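Mevalonate diphosphate decarboxylase (Legionella pneumophila, PDB 3LTO) probably catalyses the ATP-dependent decarboxylation of mevalonate diphosphate to isopentenyl diphosphate, a step of isoprenoid lipid biosynthesis. Local coordinates at residues Leu32-Ser37 against Ala156-Trp161; Glu85-Val90 against Thr129-Pro134; Ile181-Gln186 against Gly310-Leu315; Ser202-Thr207 against Met242-Lys247. All blocks are in the same frame, centred on the assembly; numbering follows the deposited sequence.

Contact 1 of 4, residues Leu32-Ser37 against Ala156-Trp161; sequences LSYTLS and APWALW
An antiparallel strand pair in the N-terminal domain joins Ser33 and Tyr34 to Ala159 and Trp158. Ser33 and Ala159 form the hydrogen-bonded pair, N to O in both directions at 3.1 Å, with each donor lying in the plane of the carbonyl it meets. A third bond, from Thr35 N to Pro157 O, lies just past the paired residues; it is short at 2.9 Å and nearly straight (174°), and the proline follows a cis peptide bond. Tyr34 and Trp158 make the non-hydrogen-bonded pair, and their side chains share a face of the sheet. Tyr34 CG is anti to the backbone N (chi1 -177°), and the ring turns an edge to the indole: Tyr34 CD1 sits 3.5 Å above the indole plane, toward its rim, with ring planes at 55°. Tyr34 CB adds a CH-pi contact over the six-membered ring. In this S5-type domain the strand 31-47 pairs antiparallel with strand 158-162 as well as with strand 2-12. The polar ends of the two aromatics bond to the backbone further on, Tyr34 OH to Leu176 N and Trp158 NE1 to Tyr173 O. Beyond them on the same face, Leu32 CD1 approaches Leu160 CD1 at 4.3 Å, and Leu32 also touches helix 208-224.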
# COMPACT_ATOMS: atom_id res chain seq x y z
N LEU A 32 -4.67 -14.05 0.68
CA LEU A 32 -6.11 -14.10 0.91
C LEU A 32 -6.42 -15.13 2.01
O LEU A 32 -6.00 -16.29 1.92
CB LEU A 32 -6.84 -14.52 -0.37
CG LEU A 32 -8.34 -14.74 -0.26
CD1 LEU A 32 -9.06 -13.41 -0.30
CD2 LEU A 32 -8.81 -15.61 -1.39
N SER A 33 -7.17 -14.72 3.02
CA SER A 33 -7.49 -15.63 4.11
C SER A 33 -8.94 -15.56 4.58
O SER A 33 -9.64 -14.57 4.34
CB SER A 33 -6.56 -15.37 5.30
OG SER A 33 -6.73 -14.04 5.79
N TYR A 34 -9.37 -16.62 5.25
CA TYR A 34 -10.71 -16.69 5.80
C TYR A 34 -10.58 -16.38 7.28
O TYR A 34 -9.69 -16.91 7.95
CB TYR A 34 -11.29 -18.10 5.63
CG TYR A 34 -12.72 -18.21 6.12
CD1 TYR A 34 -13.73 -17.45 5.54
CD2 TYR A 34 -13.05 -19.07 7.17
CE1 TYR A 34 -15.04 -17.53 6.00
CE2 TYR A 34 -14.37 -19.15 7.63
CZ TYR A 34 -15.35 -18.37 7.04
OH TYR A 34 -16.65 -18.44 7.50
N THR A 35 -11.45 -15.52 7.80
CA THR A 35 -11.37 -15.18 9.21
C THR A 35 -12.13 -16.21 10.05
O THR A 35 -13.33 -16.38 9.89
CB THR A 35 -11.92 -13.75 9.46
OG1 THR A 35 -11.25 -12.82 8.58
CG2 THR A 35 -11.67 -13.31 10.89
N LEU A 36 -11.41 -16.91 10.92
CA LEU A 36 -12.01 -17.93 11.77
C LEU A 36 -12.51 -17.30 13.06
O LEU A 36 -11.88 -17.42 14.12
CB LEU A 36 -10.97 -19.02 12.06
CG LEU A 36 -10.42 -19.72 10.81
CD1 LEU A 36 -9.17 -20.51 11.15
CD2 LEU A 36 -11.49 -20.63 10.23
N SER A 37 -13.65 -16.64 12.97
CA SER A 37 -14.25 -15.94 14.10
C SER A 37 -14.46 -16.70 15.40
O SER A 37 -14.63 -16.09 16.45
CB SER A 37 -15.56 -15.30 13.65
OG SER A 37 -15.30 -14.26 12.72
N ALA A 156 -13.21 -9.37 8.14
CA ALA A 156 -13.99 -10.60 8.04
C ALA A 156 -15.17 -10.37 7.09
O ALA A 156 -15.61 -9.23 6.91
CB ALA A 156 -14.49 -11.01 9.41
N PRO A 157 -15.70 -11.45 6.48
CA PRO A 157 -15.24 -12.83 6.64
C PRO A 157 -14.01 -13.19 5.79
O PRO A 157 -13.38 -14.21 6.02
CB PRO A 157 -16.47 -13.64 6.26
CG PRO A 157 -17.07 -12.81 5.18
CD PRO A 157 -16.99 -11.41 5.76
N TRP A 158 -13.67 -12.35 4.82
CA TRP A 158 -12.50 -12.59 3.98
C TRP A 158 -11.60 -11.37 3.97
O TRP A 158 -12.08 -10.24 3.97
CB TRP A 158 -12.89 -12.92 2.54
CG TRP A 158 -13.67 -14.17 2.38
CD1 TRP A 158 -15.03 -14.29 2.40
CD2 TRP A 158 -13.15 -15.49 2.23
NE1 TRP A 158 -15.38 -15.62 2.27
CE2 TRP A 158 -14.25 -16.38 2.17
CE3 TRP A 158 -11.85 -16.02 2.15
CZ2 TRP A 158 -14.09 -17.76 2.02
CZ3 TRP A 158 -11.69 -17.39 2.01
CH2 TRP A 158 -12.81 -18.25 1.94
N ALA A 159 -10.29 -11.59 3.96
CA ALA A 159 -9.33 -10.49 3.94
C ALA A 159 -8.34 -10.62 2.80
O ALA A 159 -7.76 -11.68 2.60
CB ALA A 159 -8.59 -10.42 5.27
N LEU A 160 -8.15 -9.54 2.06
CA LEU A 160 -7.20 -9.53 0.96
C LEU A 160 -6.14 -8.50 1.28
O LEU A 160 -6.44 -7.34 1.53
CB LEU A 160 -7.87 -9.18 -0.36
CG LEU A 160 -6.92 -9.09 -1.56
CD1 LEU A 160 -6.33 -10.46 -1.85
CD2 LEU A 160 -7.66 -8.56 -2.78
N TRP A 161 -4.89 -8.95 1.29
CA TRP A 161 -3.75 -8.10 1.59
C TRP A 161 -2.91 -7.96 0.32
O TRP A 161 -2.41 -8.94 -0.23
CB TRP A 161 -2.94 -8.75 2.73
CG TRP A 161 -1.66 -8.06 3.13
CD1 TRP A 161 -1.27 -6.79 2.83
CD2 TRP A 161 -0.61 -8.62 3.93
NE1 TRP A 161 -0.04 -6.52 3.39
CE2 TRP A 161 0.39 -7.62 4.07
CE3 TRP A 161 -0.41 -9.87 4.53
CZ2 TRP A 161 1.57 -7.84 4.80
CZ3 TRP A 161 0.76 -10.09 5.26
CH2 TRP A 161 1.73 -9.07 5.39

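Contact 2 of 4, residues Glu85-Val90 against Thr129-Pro134; sequences EYFGYV and TQKPLP
Phe87, Thr129, Lys131 and Pro134 carry a contact in which apolar packing predominates. Phe87 and Pro134 reach toward each other tip to tip, with CZ of the ring 3.6 Å from CG of the proline. The same CG of Pro134 lies near the plane of the Tyr86 ring, at its edge, 4.2 Å from CE2. Thr129 crosses Phe87 at about a right angle, and its methyl CG2, anti to the carbonyl carbon, stands 4.0 Å from CD1 of Tyr89. Lys131 CB borders the edge of the Phe87 ring.

The polar part is a single hydrogen bond, Lys131 NZ to Phe87 O at 3.1 Å. The lysine bends at chi2 (-71°) and chi4 (62°), and its ammonium group arrives above the carbonyl plane, 46° out of it. Phe87 O belongs to the last turn of helix 71-87, which Gly88 closes with a Schellman motif. Thr129 OG1 is engaged within its own helix, by Leu125 O.

The contact thus joins the C-terminal end of helix 71-87 to the end of helix 110-129 and the loop that follows it. A positive charge beside the carbonyl end of a helix would be expected to interact favourably with the helix dipole.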
# COMPACT_ATOMS: atom_id res chain seq x y z
N GLU A 85 5.48 3.44 21.94
CA GLU A 85 6.23 4.53 21.33
C GLU A 85 5.34 5.26 20.33
O GLU A 85 5.43 6.48 20.19
CB GLU A 85 7.49 3.99 20.65
CG GLU A 85 8.36 3.19 21.61
CD GLU A 85 9.59 2.61 20.97
OE1 GLU A 85 9.51 2.16 19.80
OE2 GLU A 85 10.64 2.60 21.64
N TYR A 86 4.48 4.53 19.64
CA TYR A 86 3.58 5.14 18.66
C TYR A 86 2.69 6.17 19.37
O TYR A 86 2.40 7.23 18.83
CB TYR A 86 2.71 4.07 17.99
CG TYR A 86 1.64 4.62 17.07
CD1 TYR A 86 1.96 5.15 15.82
CD2 TYR A 86 0.30 4.62 17.46
CE1 TYR A 86 0.96 5.65 14.97
CE2 TYR A 86 -0.70 5.11 16.62
CZ TYR A 86 -0.37 5.63 15.37
OH TYR A 86 -1.36 6.11 14.55
N PHE A 87 2.27 5.84 20.59
CA PHE A 87 1.42 6.74 21.38
C PHE A 87 2.24 7.68 22.26
O PHE A 87 1.69 8.55 22.92
CB PHE A 87 0.48 5.92 22.28
CG PHE A 87 -0.72 5.36 21.56
CD1 PHE A 87 -1.92 6.07 21.53
CD2 PHE A 87 -0.65 4.13 20.93
CE1 PHE A 87 -3.04 5.55 20.89
CE2 PHE A 87 -1.76 3.60 20.28
CZ PHE A 87 -2.96 4.31 20.26
N GLY A 88 3.56 7.50 22.26
CA GLY A 88 4.42 8.34 23.08
C GLY A 88 4.24 8.10 24.57
O GLY A 88 4.36 9.02 25.38
N TYR A 89 3.94 6.86 24.94
CA TYR A 89 3.73 6.50 26.33
C TYR A 89 4.97 5.88 26.95
O TYR A 89 5.73 5.17 26.27
CB TYR A 89 2.58 5.50 26.44
CG TYR A 89 2.27 5.07 27.85
CD1 TYR A 89 1.45 5.85 28.67
CD2 TYR A 89 2.74 3.86 28.36
CE1 TYR A 89 1.11 5.44 29.95
CE2 TYR A 89 2.41 3.43 29.66
CZ TYR A 89 1.58 4.23 30.44
OH TYR A 89 1.21 3.82 31.70
N VAL A 90 5.17 6.13 28.24
CA VAL A 90 6.31 5.57 28.95
C VAL A 90 5.76 4.86 30.18
O VAL A 90 5.14 5.48 31.04
CB VAL A 90 7.30 6.66 29.41
CG1 VAL A 90 8.47 6.01 30.16
CG2 VAL A 90 7.81 7.44 28.20
N THR A 129 -3.17 8.20 27.32
CA THR A 129 -2.54 9.38 26.76
C THR A 129 -3.55 10.43 26.29
O THR A 129 -3.17 11.54 25.92
CB THR A 129 -1.66 9.00 25.56
OG1 THR A 129 -2.47 8.38 24.55
CG2 THR A 129 -0.57 8.03 25.99
N GLN A 130 -4.83 10.06 26.31
CA GLN A 130 -5.90 10.95 25.87
C GLN A 130 -5.82 11.24 24.38
O GLN A 130 -6.22 12.31 23.93
CB GLN A 130 -5.89 12.26 26.67
CG GLN A 130 -6.59 12.16 28.02
CD GLN A 130 -6.57 13.47 28.79
OE1 GLN A 130 -5.52 13.94 29.21
NE2 GLN A 130 -7.75 14.06 28.98
N LYS A 131 -5.30 10.28 23.62
CA LYS A 131 -5.19 10.41 22.17
C LYS A 131 -6.38 9.66 21.58
O LYS A 131 -6.98 8.82 22.24
CB LYS A 131 -3.90 9.76 21.66
CG LYS A 131 -2.61 10.22 22.34
CD LYS A 131 -2.24 11.64 21.95
CE LYS A 131 -0.86 12.02 22.51
NZ LYS A 131 0.23 11.15 21.97
N PRO A 132 -6.73 9.96 20.32
CA PRO A 132 -7.86 9.26 19.71
C PRO A 132 -7.47 7.82 19.42
O PRO A 132 -6.29 7.52 19.19
CB PRO A 132 -8.10 10.06 18.43
CG PRO A 132 -6.71 10.45 18.04
CD PRO A 132 -6.10 10.89 19.36
N LEU A 133 -8.45 6.92 19.43
CA LEU A 133 -8.19 5.52 19.15
C LEU A 133 -7.93 5.39 17.64
O LEU A 133 -8.65 5.97 16.83
CB LEU A 133 -9.39 4.67 19.53
CG LEU A 133 -9.26 3.18 19.23
CD1 LEU A 133 -8.32 2.54 20.23
CD2 LEU A 133 -10.63 2.54 19.29
N PRO A 134 -6.90 4.63 17.25
CA PRO A 134 -6.61 4.47 15.82
C PRO A 134 -7.71 3.68 15.09
O PRO A 134 -8.34 2.79 15.67
CB PRO A 134 -5.28 3.71 15.81
CG PRO A 134 -4.69 3.99 17.17
CD PRO A 134 -5.89 3.94 18.07

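Contact 3 of 4, residues Ile181-Gln186 against Gly310-Leu315; sequences IVISSQ and GNYDVL
Ile181 and Tyr312 cross obliquely, the methyl CG2 of the isoleucine doing the touching. With CG1 anti to the carbonyl carbon (chi1 -65°), CG2 is left anti to the backbone N, and it comes within 3.6 Å of Tyr312 CB and 3.8 Å of CD2. Ile183 CG1 meets the ring more loosely, 4.3 Å from CD2 of Tyr312. At the far end of the tyrosine, OH bonds to Asn259 O, while helix 258-274 also packs against the tyrosine side chain through His262 and Ile263.

The backbones meet at the margin of the four-stranded antiparallel sheet of the C-terminal domain, where the short, weakly bonded strand 313-314 is outermost within this chain and runs beside strand 177-182. Val182 N donates to Asp313 O at 3.0 Å, the donor tilted from the carbonyl plane. On the return side of the same Val182-Asp313 pair a water stands in, donating to Val182 O at 2.6 Å and accepting from Asp313 N at 2.8 Å.

Val182 CG1 is anti to the backbone N, which puts CG2 beside that nitrogen, and this second methyl meets Leu315 CD1 at 3.3 Å, closer than usual carbon contact, though such closeness is doubtful at this chain end. Leu315 also touches Ser105.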
# COMPACT_ATOMS: atom_id res chain seq x y z
N ILE A 181 -7.46 -31.39 11.03
CA ILE A 181 -6.98 -32.74 11.30
C ILE A 181 -5.63 -32.54 11.97
O ILE A 181 -4.66 -32.14 11.34
CB ILE A 181 -6.81 -33.54 10.01
CG1 ILE A 181 -8.17 -33.74 9.35
CG2 ILE A 181 -6.14 -34.88 10.31
CD1 ILE A 181 -8.10 -34.11 7.89
N VAL A 182 -5.60 -32.81 13.27
CA VAL A 182 -4.39 -32.64 14.05
C VAL A 182 -3.42 -33.79 13.90
O VAL A 182 -3.71 -34.91 14.30
CB VAL A 182 -4.72 -32.50 15.54
CG1 VAL A 182 -3.46 -32.19 16.34
CG2 VAL A 182 -5.77 -31.42 15.73
N ILE A 183 -2.26 -33.51 13.30
CA ILE A 183 -1.23 -34.51 13.12
C ILE A 183 -0.09 -34.13 14.05
O ILE A 183 0.54 -33.09 13.89
CB ILE A 183 -0.76 -34.54 11.65
CG1 ILE A 183 -1.90 -35.05 10.76
CG2 ILE A 183 0.46 -35.43 11.52
CD1 ILE A 183 -1.57 -35.09 9.29
N SER A 184 0.15 -34.97 15.06
CA SER A 184 1.18 -34.73 16.06
C SER A 184 2.55 -34.34 15.49
O SER A 184 3.02 -34.91 14.50
CB SER A 184 1.33 -35.96 16.95
OG SER A 184 0.09 -36.26 17.59
N SER A 185 3.18 -33.35 16.12
CA SER A 185 4.48 -32.87 15.68
C SER A 185 5.61 -33.85 15.96
O SER A 185 5.53 -34.68 16.87
CB SER A 185 4.82 -31.54 16.36
OG SER A 185 4.00 -30.49 15.89
N GLN A 186 6.67 -33.74 15.17
CA GLN A 186 7.85 -34.57 15.33
C GLN A 186 8.80 -33.74 16.20
O GLN A 186 8.75 -32.51 16.19
CB GLN A 186 8.50 -34.83 13.98
CG GLN A 186 7.58 -35.49 12.97
CD GLN A 186 7.96 -35.17 11.54
OE1 GLN A 186 9.04 -35.53 11.08
NE2 GLN A 186 7.07 -34.47 10.84
N GLY A 310 -11.41 -42.47 14.47
CA GLY A 310 -10.60 -43.65 14.68
C GLY A 310 -9.23 -43.61 14.01
O GLY A 310 -8.41 -44.49 14.24
N ASN A 311 -8.99 -42.58 13.21
CA ASN A 311 -7.71 -42.45 12.52
C ASN A 311 -6.93 -41.19 12.86
O ASN A 311 -5.71 -41.24 13.03
CB ASN A 311 -7.94 -42.50 11.01
CG ASN A 311 -8.71 -43.71 10.59
OD1 ASN A 311 -8.42 -44.83 11.04
ND2 ASN A 311 -9.71 -43.52 9.73
N TYR A 312 -7.64 -40.07 12.95
CA TYR A 312 -6.99 -38.80 13.28
C TYR A 312 -7.84 -38.02 14.25
O TYR A 312 -9.06 -38.16 14.28
CB TYR A 312 -6.81 -37.94 12.02
CG TYR A 312 -6.07 -38.61 10.88
CD1 TYR A 312 -6.72 -39.50 10.03
CD2 TYR A 312 -4.72 -38.35 10.66
CE1 TYR A 312 -6.04 -40.11 8.98
CE2 TYR A 312 -4.03 -38.95 9.62
CZ TYR A 312 -4.70 -39.83 8.78
OH TYR A 312 -4.01 -40.43 7.75
N ASP A 313 -7.19 -37.19 15.06
CA ASP A 313 -7.94 -36.36 15.98
C ASP A 313 -8.42 -35.20 15.13
O ASP A 313 -7.72 -34.77 14.22
CB ASP A 313 -7.04 -35.83 17.11
CG ASP A 313 -6.75 -36.88 18.16
OD1 ASP A 313 -7.67 -37.66 18.51
OD2 ASP A 313 -5.60 -36.92 18.65
N VAL A 314 -9.62 -34.71 15.43
CA VAL A 314 -10.19 -33.60 14.67
C VAL A 314 -10.69 -32.49 15.59
O VAL A 314 -11.28 -32.76 16.64
CB VAL A 314 -11.38 -34.06 13.82
CG1 VAL A 314 -11.86 -32.93 12.93
CG2 VAL A 314 -11.00 -35.27 12.99
N LEU A 315 -10.46 -31.25 15.19
CA LEU A 315 -10.93 -30.11 15.96
C LEU A 315 -12.02 -29.38 15.19
O LEU A 315 -11.94 -29.37 13.95
CB LEU A 315 -9.78 -29.14 16.25
CG LEU A 315 -9.29 -29.21 17.70
CD1 LEU A 315 -7.95 -29.94 17.74
CD2 LEU A 315 -9.16 -27.80 18.27
O HOH W 1 -4.48 -37.35 14.25

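Contact 4 of 4, residues Ser202-Thr207 against Met242-Lys247; sequences SPFYET and MHQLFK
Leu245, Phe204 and Gln244 supply most of the buried surface, with Ser202 close behind. Leu245, on helix 228-247, has the largest share. Its CD1 methyl is the atom that does the touching, 3.8 Å from Phe204 CB and the same distance from Ser202 OG, and it also approaches the backbone N of Tyr205. Leu245 thus fits against the bend of the 202-207 segment, while Val199 and the arginines Arg208 and Arg211 touch the same leucine.

The ring of Phe204 crosses the Gln244 side chain obliquely. Gln244 CG is anti to the backbone N (chi1 170°) and the chain stays extended beyond it. The amide approaches CD2 and CE2 of the ring obliquely, in van der Waals contact: NE2 of Gln244 is 3.8 Å from Phe204 CD2, and the amide and ring planes are 33° apart.

Ser202 faces the helix through CB, 3.6 Å from Leu245 O. Its OG, anti to the backbone N, accepts from Phe204 N at 3.2 Å with the N-H pointing well at the oxygen (160°), and also bonds to Thr248 OG1 just beyond the 242-247 segment. The backbone N of Tyr205, in turn, bonds to Ser202 O. Thr207, just before helix 208-224, bonds back through OG1 to Phe204 O, without capping the helix. The arrangement is an ST turn, opened by Ser202 in the loop between helices 192-198 and 208-224 and packed against the C-terminal end of helix 228-247.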
# COMPACT_ATOMS: atom_id res chain seq x y z
N SER A 202 15.48 -22.72 -1.48
CA SER A 202 14.82 -23.56 -2.46
C SER A 202 14.97 -22.92 -3.83
O SER A 202 14.92 -21.70 -3.96
CB SER A 202 13.34 -23.72 -2.14
OG SER A 202 12.69 -24.39 -3.21
N PRO A 203 15.14 -23.74 -4.88
CA PRO A 203 15.29 -23.22 -6.24
C PRO A 203 13.99 -22.63 -6.76
O PRO A 203 13.99 -21.87 -7.72
CB PRO A 203 15.69 -24.46 -7.05
CG PRO A 203 16.26 -25.38 -6.04
CD PRO A 203 15.36 -25.19 -4.85
N PHE A 204 12.89 -22.97 -6.11
CA PHE A 204 11.58 -22.49 -6.53
C PHE A 204 11.12 -21.26 -5.75
O PHE A 204 10.07 -20.68 -6.05
CB PHE A 204 10.54 -23.60 -6.36
CG PHE A 204 10.94 -24.91 -7.01
CD1 PHE A 204 11.32 -24.96 -8.34
CD2 PHE A 204 10.93 -26.09 -6.27
CE1 PHE A 204 11.69 -26.17 -8.94
CE2 PHE A 204 11.29 -27.31 -6.86
CZ PHE A 204 11.67 -27.35 -8.20
N TYR A 205 11.91 -20.85 -4.76
CA TYR A 205 11.56 -19.69 -3.95
C TYR A 205 11.50 -18.41 -4.77
O TYR A 205 10.54 -17.64 -4.68
CB TYR A 205 12.57 -19.54 -2.81
CG TYR A 205 12.40 -18.28 -2.00
CD1 TYR A 205 13.03 -17.10 -2.39
CD2 TYR A 205 11.62 -18.27 -0.85
CE1 TYR A 205 12.88 -15.93 -1.65
CE2 TYR A 205 11.47 -17.11 -0.10
CZ TYR A 205 12.10 -15.94 -0.50
OH TYR A 205 11.96 -14.79 0.23
N GLU A 206 12.53 -18.19 -5.58
CA GLU A 206 12.64 -17.02 -6.44
C GLU A 206 11.39 -16.74 -7.26
O GLU A 206 11.01 -15.58 -7.45
CB GLU A 206 13.83 -17.22 -7.39
CG GLU A 206 13.74 -18.56 -8.14
CD GLU A 206 14.98 -18.88 -8.95
OE1 GLU A 206 15.23 -18.15 -9.94
OE2 GLU A 206 15.70 -19.84 -8.60
N THR A 207 10.76 -17.80 -7.75
CA THR A 207 9.56 -17.70 -8.58
C THR A 207 8.24 -17.94 -7.83
O THR A 207 7.16 -17.98 -8.44
CB THR A 207 9.63 -18.71 -9.73
OG1 THR A 207 9.81 -20.03 -9.18
CG2 THR A 207 10.81 -18.39 -10.66
N MSE A 242 4.08 -24.35 -1.41
CA MSE A 242 4.83 -23.91 -0.25
C MSE A 242 5.57 -25.06 0.41
O MSE A 242 6.76 -24.95 0.67
CB MSE A 242 3.90 -23.25 0.78
CG MSE A 242 4.61 -22.84 2.06
SE MSE A 242 3.56 -21.70 3.22
CE MSE A 242 2.47 -23.02 4.05
N HIS A 243 4.87 -26.16 0.69
CA HIS A 243 5.53 -27.28 1.34
C HIS A 243 6.67 -27.87 0.52
O HIS A 243 7.63 -28.36 1.09
CB HIS A 243 4.51 -28.35 1.75
CG HIS A 243 3.76 -27.99 2.99
ND1 HIS A 243 4.08 -28.50 4.23
CD2 HIS A 243 2.77 -27.08 3.21
CE1 HIS A 243 3.33 -27.93 5.15
NE2 HIS A 243 2.53 -27.06 4.56
N GLN A 244 6.57 -27.81 -0.80
CA GLN A 244 7.66 -28.32 -1.63
C GLN A 244 8.90 -27.45 -1.36
O GLN A 244 10.03 -27.93 -1.45
CB GLN A 244 7.31 -28.26 -3.12
CG GLN A 244 8.49 -28.56 -4.02
CD GLN A 244 8.11 -28.81 -5.47
OE1 GLN A 244 8.28 -29.92 -5.99
NE2 GLN A 244 7.58 -27.78 -6.13
N LEU A 245 8.67 -26.19 -1.03
CA LEU A 245 9.77 -25.27 -0.73
C LEU A 245 10.58 -25.77 0.46
O LEU A 245 11.80 -25.75 0.45
CB LEU A 245 9.23 -23.87 -0.42
CG LEU A 245 9.35 -22.74 -1.46
CD1 LEU A 245 9.05 -23.23 -2.86
CD2 LEU A 245 8.38 -21.63 -1.05
N PHE A 246 9.88 -26.25 1.49
CA PHE A 246 10.56 -26.75 2.68
C PHE A 246 11.48 -27.94 2.35
O PHE A 246 12.63 -27.99 2.79
CB PHE A 246 9.55 -27.18 3.76
CG PHE A 246 8.49 -26.15 4.06
CD1 PHE A 246 8.80 -24.81 4.19
CD2 PHE A 246 7.16 -26.54 4.26
CE1 PHE A 246 7.81 -23.86 4.51
CE2 PHE A 246 6.17 -25.62 4.58
CZ PHE A 246 6.50 -24.26 4.71
N LYS A 247 10.98 -28.89 1.56
CA LYS A 247 11.79 -30.06 1.25
C LYS A 247 12.79 -29.92 0.11
O LYS A 247 13.52 -30.86 -0.20
CB LYS A 247 10.88 -31.27 0.98
CG LYS A 247 10.12 -31.23 -0.33
CD LYS A 247 9.31 -32.50 -0.53
CE LYS A 247 8.68 -32.56 -1.92
NZ LYS A 247 7.75 -33.71 -2.05

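How the contacts relate
The four contacts divide evenly between two family domains: contacts 1 and 2 lie in the N-terminal range, contacts 3 and 4 in the C-terminal one. In sequence, contact 2 falls within the span that contact 1 brackets, and contact 4 within that of contact 3. None touches another. Contact 1 is nearest the middle, its centre 10 Å from that of the chain, and its nearest atoms are about 10 Å from contact 3 and about 11 Å from contact 4. Contacts 2 and 3 lie on opposite sides of the chain's centre, centres 44 Å apart. Helix 208-224 relates contacts 1 and 4, since it touches Leu32 and also Leu245. No ligand marks the active site here.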